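Local coordinates for regulator of G-protein signaling 16 (PDB 3C7L), which speeds GTP hydrolysis by G protein alpha subunits, driving them into the inactive GDP-bound form and so damping receptor signalling, including phototransduction, at residues T92-L95 and T96-L100. Sequence-based numbering, arbitrary orientation.
Sequences TREL and TKTNL
The carbonyl oxygen Thr92 O takes two hydrogen bonds from one residue, Thr96. The backbone N of Thr96 lies 2.9 Å from Thr92 O, and the hydroxyl OG1 of Thr96 lies 2.8 Å from Thr92 O. The two donors come from opposite faces of the carbonyl plane. Thr96 OG1 stands beside its own backbone N (chi1 -56°), which turns the hydroxyl back along the helix to the residue four before it. This gives the buried hydroxyl a partner within the same helix.

Two residues further on, Thr98 repeats the pattern on Glu94. Its backbone N and OG1 both bond to Glu94 O, with OG1 at 3.0 Å from Glu94 O and above the carbonyl plane. The side chain of Glu94 bends at chi2 (53°), which brings OE2 to 3.6 Å from Thr98 OG1. Glu94 OE1 and Lys97 NZ are 5.3 Å apart and make no direct contact, so any attraction between these opposite charges is probably weak.

Leu95 O receives the backbone N of Asn99 at 2.9 Å. The amide of Asn99 folds back beside Leu95, with ND2 3.8 Å from Leu95 CG. Asn99 ND2 bonds to the carbonyl of Cys107, in the loop before helix 109-128. Thr92 and Thr96 rest on Ala111 of that helix, while Leu100 packs on helix 63-78.

The segments form successive turns of helix 90-101 in the all-helical RGS domain. Their i to i+4 backbone bonds are those of a regular alpha-helix, with threonine hydroxyls bonded back to the i-4 carbonyls.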
loop_
_atom_site.group_PDB
_atom_site.type_symbol
_atom_site.label_atom_id
_atom_site.label_comp_id
_atom_site.label_asym_id
_atom_site.label_seq_id
_atom_site.Cartn_x
_atom_site.Cartn_y
_atom_site.Cartn_z
ATOM N N THR A 92 14.009 -6.948 -0.944
ATOM C CA THR A 92 13.222 -5.969 -0.202
ATOM C C THR A 92 12.688 -6.524 1.116
ATOM O O THR A 92 12.620 -5.800 2.107
ATOM C CB THR A 92 12.053 -5.454 -1.060
ATOM O OG1 THR A 92 12.558 -4.999 -2.321
ATOM C CG2 THR A 92 11.335 -4.297 -0.360
ATOM N N ARG A 93 12.311 -7.803 1.136
ATOM C CA ARG A 93 11.808 -8.414 2.366
ATOM C C ARG A 93 12.909 -8.460 3.419
ATOM O O ARG A 93 12.668 -8.206 4.601
ATOM C CB ARG A 93 11.314 -9.846 2.121
ATOM C CG ARG A 93 9.913 -9.967 1.564
ATOM C CD ARG A 93 9.290 -11.297 1.989
ATOM N NE ARG A 93 10.063 -12.448 1.530
ATOM C CZ ARG A 93 10.181 -12.801 0.255
ATOM N NH1 ARG A 93 9.575 -12.093 -0.686
ATOM N NH2 ARG A 93 10.906 -13.859 -0.081
ATOM N N GLU A 94 14.117 -8.794 2.976
ATOM C CA GLU A 94 15.277 -8.893 3.858
ATOM C C GLU A 94 15.658 -7.508 4.380
ATOM O O GLU A 94 15.997 -7.344 5.552
ATOM C CB GLU A 94 16.449 -9.518 3.089
ATOM C CG GLU A 94 17.706 -9.755 3.907
ATOM C CD GLU A 94 17.439 -10.551 5.162
ATOM O OE1 GLU A 94 16.743 -11.583 5.076
ATOM O OE2 GLU A 94 17.930 -10.146 6.235
ATOM N N LEU A 95 15.593 -6.520 3.494
ATOM C CA LEU A 95 15.907 -5.138 3.844
ATOM C C LEU A 95 14.940 -4.646 4.920
ATOM O O LEU A 95 15.344 -4.041 5.911
ATOM C CB LEU A 95 15.785 -4.240 2.607
ATOM C CG LEU A 95 15.961 -2.743 2.883
ATOM C CD1 LEU A 95 17.432 -2.453 3.027
ATOM C CD2 LEU A 95 15.374 -1.905 1.761
ATOM N N THR A 96 13.655 -4.917 4.717
ATOM C CA THR A 96 12.635 -4.489 5.663
ATOM C C THR A 96 12.860 -5.129 7.031
ATOM O O THR A 96 12.739 -4.468 8.055
ATOM C CB THR A 96 11.227 -4.835 5.132
ATOM O OG1 THR A 96 11.055 -4.242 3.836
ATOM C CG2 THR A 96 10.153 -4.308 6.070
ATOM N N LYS A 97 13.197 -6.415 7.044
ATOM C CA LYS A 97 13.453 -7.120 8.299
ATOM C C LYS A 97 14.660 -6.495 9.004
ATOM O O LYS A 97 14.643 -6.296 10.217
ATOM C CB LYS A 97 13.727 -8.602 8.029
ATOM C CG LYS A 97 14.037 -9.411 9.279
ATOM C CD LYS A 97 14.445 -10.838 8.926
ATOM C CE LYS A 97 14.710 -11.667 10.177
ATOM N NZ LYS A 97 15.111 -13.074 9.854
ATOM N N THR A 98 15.702 -6.192 8.232
ATOM C CA THR A 98 16.918 -5.582 8.766
ATOM C C THR A 98 16.590 -4.221 9.366
ATOM O O THR A 98 17.090 -3.864 10.432
ATOM C CB THR A 98 17.979 -5.398 7.659
ATOM O OG1 THR A 98 18.401 -6.683 7.188
ATOM C CG2 THR A 98 19.189 -4.627 8.187
ATOM N N ASN A 99 15.751 -3.460 8.672
ATOM C CA ASN A 99 15.349 -2.148 9.155
ATOM C C ASN A 99 14.521 -2.309 10.420
ATOM O O ASN A 99 14.576 -1.483 11.322
ATOM C CB ASN A 99 14.519 -1.419 8.099
ATOM C CG ASN A 99 15.321 -1.079 6.860
ATOM O OD1 ASN A 99 16.550 -1.089 6.883
ATOM N ND2 ASN A 99 14.625 -0.753 5.776
ATOM N N LEU A 100 13.740 -3.380 10.471
ATOM C CA LEU A 100 12.899 -3.664 11.623
ATOM C C LEU A 100 13.811 -3.955 12.815
ATOM O O LEU A 100 13.488 -3.624 13.955
ATOM C CB LEU A 100 12.019 -4.885 11.326
ATOM C CG LEU A 100 10.786 -5.157 12.190
ATOM C CD1 LEU A 100 9.711 -4.127 11.880
ATOM C CD2 LEU A 100 10.264 -6.564 11.904
#